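Local structure of copper chaperone PCu(A)C (Methylosinus trichosporium OB3b, 6P1G) at residues L32-A37 with L74-M79; Q55-P60 with H85-D90. The protein binds copper through a domain of the PCu(A)C family and, as its name implies, probably acts as a copper chaperone in a methane-oxidizing bacterium. One frame throughout, in Å; residues are numbered along the deposited sequence.

Contact 1: L32-A37 with L74-M79; sequences LVVNSA and LSRVTM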
loop_
_atom_site.group_PDB
_atom_site.type_symbol
_atom_site.label_atom_id
_atom_site.label_comp_id
_atom_site.label_asym_id
_atom_site.label_seq_id
_atom_site.Cartn_x
_atom_site.Cartn_y
_atom_site.Cartn_z
ATOM N N LEU A 32 5.709 4.746 -1.185
ATOM C CA LEU A 32 5.982 5.770 -2.182
ATOM C C LEU A 32 6.014 5.127 -3.565
ATOM O O LEU A 32 6.771 4.183 -3.800
ATOM C CB LEU A 32 7.299 6.482 -1.882
ATOM C CG LEU A 32 7.897 7.322 -3.012
ATOM C CD1 LEU A 32 7.038 8.542 -3.285
ATOM C CD2 LEU A 32 9.313 7.734 -2.660
ATOM N N VAL A 33 5.180 5.624 -4.472
ATOM C CA VAL A 33 5.102 5.072 -5.821
ATOM C C VAL A 33 5.600 6.065 -6.866
ATOM O O VAL A 33 5.133 7.203 -6.923
ATOM C CB VAL A 33 3.662 4.654 -6.179
ATOM C CG1 VAL A 33 3.601 4.117 -7.602
ATOM C CG2 VAL A 33 3.147 3.622 -5.186
ATOM N N VAL A 34 6.549 5.631 -7.689
ATOM C CA VAL A 34 7.085 6.470 -8.753
ATOM C C VAL A 34 6.653 5.933 -10.116
ATOM O O VAL A 34 6.963 4.796 -10.475
ATOM C CB VAL A 34 8.620 6.546 -8.695
ATOM C CG1 VAL A 34 9.151 7.397 -9.837
ATOM C CG2 VAL A 34 9.071 7.098 -7.356
ATOM N N ASN A 35 5.933 6.759 -10.869
ATOM C CA ASN A 35 5.471 6.389 -12.202
ATOM C C ASN A 35 6.313 7.051 -13.285
ATOM O O ASN A 35 6.169 8.242 -13.538
ATOM C CB ASN A 35 3.996 6.770 -12.371
ATOM C CG ASN A 35 3.441 6.398 -13.738
ATOM O OD1 ASN A 35 4.040 5.620 -14.483
ATOM N ND2 ASN A 35 2.283 6.958 -14.073
ATOM N N SER A 36 7.187 6.278 -13.921
ATOM C CA SER A 36 8.082 6.817 -14.942
ATOM C C SER A 36 7.465 6.804 -16.343
ATOM O O SER A 36 8.089 7.249 -17.306
ATOM C CB SER A 36 9.400 6.038 -14.955
ATOM O OG SER A 36 10.174 6.330 -13.805
ATOM N N ALA A 37 6.242 6.298 -16.454
ATOM C CA ALA A 37 5.545 6.263 -17.737
ATOM C C ALA A 37 4.975 7.636 -18.086
ATOM O O ALA A 37 4.756 8.467 -17.205
ATOM C CB ALA A 37 4.439 5.217 -17.712
ATOM N N LEU A 74 4.792 10.547 -14.945
ATOM C CA LEU A 74 6.032 11.186 -14.504
ATOM C C LEU A 74 5.896 11.857 -13.140
ATOM O O LEU A 74 6.295 13.006 -12.961
ATOM C CB LEU A 74 6.504 12.203 -15.543
ATOM C CG LEU A 74 6.824 11.617 -16.920
ATOM C CD1 LEU A 74 7.120 12.722 -17.919
ATOM C CD2 LEU A 74 7.990 10.643 -16.828
ATOM N N SER A 75 5.331 11.132 -12.181
ATOM C CA SER A 75 5.035 11.707 -10.876
ATOM C C SER A 75 5.457 10.791 -9.735
ATOM O O SER A 75 5.667 9.593 -9.925
ATOM C CB SER A 75 3.543 12.016 -10.762
ATOM O OG SER A 75 2.794 10.820 -10.628
ATOM N N ARG A 76 5.580 11.371 -8.546
ATOM C CA ARG A 76 5.847 10.600 -7.343
ATOM C C ARG A 76 4.653 10.753 -6.414
ATOM O O ARG A 76 4.301 11.866 -6.020
ATOM C CB ARG A 76 7.137 11.069 -6.671
ATOM C CG ARG A 76 8.365 10.874 -7.547
ATOM C CD ARG A 76 9.573 11.633 -7.025
ATOM N NE ARG A 76 9.972 11.191 -5.694
ATOM C CZ ARG A 76 10.875 10.242 -5.466
ATOM N NH1 ARG A 76 11.469 9.631 -6.485
ATOM N NH2 ARG A 76 11.185 9.901 -4.224
ATOM N N VAL A 77 4.027 9.634 -6.072
ATOM C CA VAL A 77 2.864 9.658 -5.196
ATOM C C VAL A 77 3.154 8.968 -3.873
ATOM O O VAL A 77 3.504 7.786 -3.833
ATOM C CB VAL A 77 1.647 8.989 -5.857
ATOM C CG1 VAL A 77 0.482 8.921 -4.876
ATOM C CG2 VAL A 77 1.248 9.745 -7.118
ATOM N N THR A 78 3.017 9.718 -2.787
ATOM C CA THR A 78 3.255 9.175 -1.463
ATOM C C THR A 78 1.945 8.818 -0.781
ATOM O O THR A 78 1.051 9.652 -0.639
ATOM C CB THR A 78 4.034 10.157 -0.565
ATOM O OG1 THR A 78 5.297 10.464 -1.170
ATOM C CG2 THR A 78 4.284 9.535 0.798
ATOM N N MET A 79 1.837 7.562 -0.374
ATOM C CA MET A 79 0.752 7.138 0.489
ATOM C C MET A 79 1.307 7.107 1.903
ATOM O O MET A 79 2.219 6.337 2.200
ATOM C CB MET A 79 0.228 5.769 0.069
ATOM C CG MET A 79 -0.496 5.776 -1.267
ATOM S SD MET A 79 -0.741 4.110 -1.904
ATOM C CE MET A 79 -1.345 3.279 -0.439
#
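V33 and V77 grip each other through both of their peptide groups. V33 N gives its hydrogen to V77 O at 2.8 Å, almost perfectly straight at 178°, and V77 N returns the bond to V33 O, also at 2.8 Å. Each of these two carbonyl oxygens also receives a CA-H contact, V77 O from L32 and V33 O from R76. Two residues on, N35 N reaches S75 O at 3.0 Å, whereas the return bond from S75 N to N35 O is long, bent and weak. The pairing is that of neighbouring antiparallel strands, 26-35 and 75-91, in the all-beta PCu(A)C domain, and it ends in a G1 beta bulge, where L74 and S75 both face N35. Beyond the N35 position, L74 N donates to A37 O at 3.1 Å. The chain leaving strand 26-35 is folded by an Asx turn: N35 OD1 accepts from A37 N, which sits well above the amide carbonyl plane instead of on a lone pair. The other end of that amide is held too, since N35 ND2 donates to the backbone oxygens of P72 and R39, and S75 OG also bonds to P72 O. On the sheet face carrying L32, V34, R76 and T78, methyl groups pack against polar side-chain ends. In R76 the bend at chi3 (61°) turns the guanidinium along the sheet toward L32, so that V34 CG2 lies against one of its faces, 3.6 Å from R76 NH1. L32 CD2 approaches the same group obliquely and comes within 3.3 Å of R76 NH2, while L32 CD1 rests against T78 OG1. At the bulge, L74 CD2 packs against S36 O.

Contact 2: Q55-P60 with H85-D90; sequences QFHIAP and HVELVD. With ZN (zinc ion), chain D.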
loop_
_atom_site.group_PDB
_atom_site.type_symbol
_atom_site.label_atom_id
_atom_site.label_comp_id
_atom_site.label_asym_id
_atom_site.label_seq_id
_atom_site.Cartn_x
_atom_site.Cartn_y
_atom_site.Cartn_z
ATOM N N GLN A 55 -9.654 -1.592 0.957
ATOM C CA GLN A 55 -10.348 -0.372 0.575
ATOM C C GLN A 55 -9.324 0.734 0.387
ATOM O O GLN A 55 -8.260 0.716 1.008
ATOM C CB GLN A 55 -11.386 0.023 1.628
ATOM C CG GLN A 55 -12.486 -1.009 1.827
ATOM C CD GLN A 55 -13.302 -0.762 3.081
ATOM O OE1 GLN A 55 -13.065 0.201 3.812
ATOM N NE2 GLN A 55 -14.270 -1.634 3.336
ATOM N N PHE A 56 -9.638 1.695 -0.471
ATOM C CA PHE A 56 -8.741 2.820 -0.684
ATOM C C PHE A 56 -9.280 4.031 0.068
ATOM O O PHE A 56 -10.391 4.495 -0.184
ATOM C CB PHE A 56 -8.585 3.105 -2.178
ATOM C CG PHE A 56 -7.959 1.970 -2.945
ATOM C CD1 PHE A 56 -8.731 0.914 -3.408
ATOM C CD2 PHE A 56 -6.598 1.950 -3.190
ATOM C CE1 PHE A 56 -8.154 -0.134 -4.107
ATOM C CE2 PHE A 56 -6.015 0.908 -3.890
ATOM C CZ PHE A 56 -6.793 -0.136 -4.346
ATOM N N HIS A 57 -8.473 4.524 1.003
ATOM C CA HIS A 57 -8.882 5.586 1.918
ATOM C C HIS A 57 -8.186 6.931 1.764
ATOM O O HIS A 57 -6.999 7.008 1.447
ATOM C CB HIS A 57 -8.703 5.128 3.368
ATOM C CG HIS A 57 -9.706 4.111 3.812
ATOM N ND1 HIS A 57 -9.710 3.580 5.084
ATOM C CD2 HIS A 57 -10.740 3.532 3.160
ATOM C CE1 HIS A 57 -10.704 2.716 5.196
ATOM N NE2 HIS A 57 -11.343 2.668 4.041
ATOM N N ILE A 58 -8.965 7.987 1.968
ATOM C CA ILE A 58 -8.433 9.330 2.146
ATOM C C ILE A 58 -8.454 9.566 3.656
ATOM O O ILE A 58 -9.375 9.117 4.340
ATOM C CB ILE A 58 -9.269 10.406 1.418
ATOM C CG1 ILE A 58 -9.414 10.068 -0.066
ATOM C CG2 ILE A 58 -8.636 11.780 1.581
ATOM C CD1 ILE A 58 -8.099 9.968 -0.798
ATOM N N ALA A 59 -7.436 10.242 4.181
ATOM C CA ALA A 59 -7.351 10.488 5.620
ATOM C C ALA A 59 -8.558 11.278 6.131
ATOM O O ALA A 59 -8.967 12.254 5.502
ATOM C CB ALA A 59 -6.067 11.216 5.953
ATOM N N PRO A 60 -9.130 10.865 7.278
ATOM C CA PRO A 60 -8.718 9.758 8.157
ATOM C C PRO A 60 -8.936 8.364 7.562
ATOM O O PRO A 60 -7.962 7.668 7.276
ATOM C CB PRO A 60 -9.604 9.947 9.400
ATOM C CG PRO A 60 -10.138 11.347 9.302
ATOM C CD PRO A 60 -10.269 11.608 7.841
ATOM N N HIS A 85 -4.207 6.092 1.773
ATOM C CA HIS A 85 -3.642 4.782 2.059
ATOM C C HIS A 85 -4.586 3.675 1.628
ATOM O O HIS A 85 -5.760 3.917 1.340
ATOM C CB HIS A 85 -3.351 4.634 3.553
ATOM C CG HIS A 85 -4.558 4.806 4.421
ATOM N ND1 HIS A 85 -4.994 6.037 4.859
ATOM C CD2 HIS A 85 -5.431 3.897 4.921
ATOM C CE1 HIS A 85 -6.079 5.881 5.598
ATOM N NE2 HIS A 85 -6.366 4.593 5.649
ATOM N N VAL A 86 -4.060 2.458 1.577
ATOM C CA VAL A 86 -4.884 1.283 1.361
ATOM C C VAL A 86 -5.227 0.663 2.706
ATOM O O VAL A 86 -4.343 0.388 3.519
ATOM C CB VAL A 86 -4.181 0.242 0.469
ATOM C CG1 VAL A 86 -5.016 -1.022 0.371
ATOM C CG2 VAL A 86 -3.907 0.818 -0.911
ATOM N N GLU A 87 -6.516 0.458 2.941
ATOM C CA GLU A 87 -6.966 -0.198 4.159
ATOM C C GLU A 87 -7.006 -1.704 3.939
ATOM O O GLU A 87 -7.674 -2.180 3.031
ATOM C CB GLU A 87 -8.346 0.319 4.575
ATOM C CG GLU A 87 -8.759 -0.056 5.990
ATOM C CD GLU A 87 -8.142 0.851 7.043
ATOM O OE1 GLU A 87 -7.621 1.923 6.680
ATOM O OE2 GLU A 87 -8.188 0.496 8.238
ATOM N N LEU A 88 -6.282 -2.448 4.769
ATOM C CA LEU A 88 -6.281 -3.901 4.679
ATOM C C LEU A 88 -7.385 -4.449 5.570
ATOM O O LEU A 88 -7.345 -4.285 6.787
ATOM C CB LEU A 88 -4.920 -4.466 5.088
ATOM C CG LEU A 88 -3.706 -3.841 4.393
ATOM C CD1 LEU A 88 -2.412 -4.477 4.872
ATOM C CD2 LEU A 88 -3.829 -3.961 2.881
ATOM N N VAL A 89 -8.364 -5.104 4.957
ATOM C CA VAL A 89 -9.596 -5.473 5.650
ATOM C C VAL A 89 -9.684 -6.975 5.916
ATOM O O VAL A 89 -9.292 -7.787 5.076
ATOM C CB VAL A 89 -10.832 -5.023 4.842
ATOM C CG1 VAL A 89 -12.112 -5.302 5.614
ATOM C CG2 VAL A 89 -10.732 -3.544 4.518
ATOM N N ASP A 90 -10.188 -7.326 7.099
ATOM C CA ASP A 90 -10.370 -8.715 7.513
ATOM C C ASP A 90 -9.041 -9.452 7.526
ATOM O O ASP A 90 -8.897 -10.507 6.910
ATOM C CB ASP A 90 -11.370 -9.439 6.605
ATOM C CG ASP A 90 -12.802 -8.994 6.840
ATOM O OD1 ASP A 90 -13.115 -8.566 7.972
ATOM O OD2 ASP A 90 -13.612 -9.077 5.894
HETATM ZN ZN ZN D . -8.101 3.783 6.457
#
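The imidazoles of H57 and H85 meet obliquely, their planes 81° apart. E87 CB lies over a face of the H57 ring, 3.7 Å from its centroid, and H57 CB over a face of the H85 ring. H85 NE2 lies at the edge of the H57 ring, near its plane; at the edge of the H85 ring, in plane, are E87 OE1 and P60 O, the latter 3.1 Å from H85 CE1. The E87 carboxylate is turned only 25° from the H57 ring plane. The two rings and the carboxylate converge on a zinc ion bound by H57 ND1 and H85 NE2, both at 2.1 Å, and by E87 OE1 at 1.9 Å; H61 completes the site. E87 reaches the metal through a bend at chi2 (81°), and its OE2 accepts a hydrogen bond from Q28 NE2. The site is built on the antiparallel pairing of strands 51-58 and 75-91 in the beta-sheet domain: H57 and H85 form one hydrogen-bonded pair, Q55 and E87 another, so alternation puts all four side chains on one face. On the reverse face F56 and V86 lie side by side, V86 CG2 3.7 Å from F56 CE2. Q55 OE1 acts from the second shell, accepting from H57 NE2 at 3.0 Å on a lone pair in the amide plane; with H57 ND1 on the metal, both ring nitrogens are engaged and rotation is fixed. With an alanine for Q55, H57 NE2 would probably lose this acceptor and the ring would be freer to tilt at the zinc. V89 CG2 also lies 4.1 Å from Q55 CD.

Strand 75-91 serves both contacts: its start pairs with the end of strand 26-35 in contact 1, and its later part with the end of strand 51-58 in contact 2, all within one sheet. Along the chain the segments alternate, 32-37, 55-60, 74-79, 85-90, so the two pairings cross. Their centres lie 19 Å apart, yet they touch where M79 CE packs 3.5 Å from V86 N. Contact 2 is buried and carries the zinc, whereas contact 1 is partly exposed, its L32 side chain about 10 Å from the copper ion. One long, interrupted strand thus links the zinc site with strand 26-35, which pairs with strand 10-18, where copper-binding H14 lies.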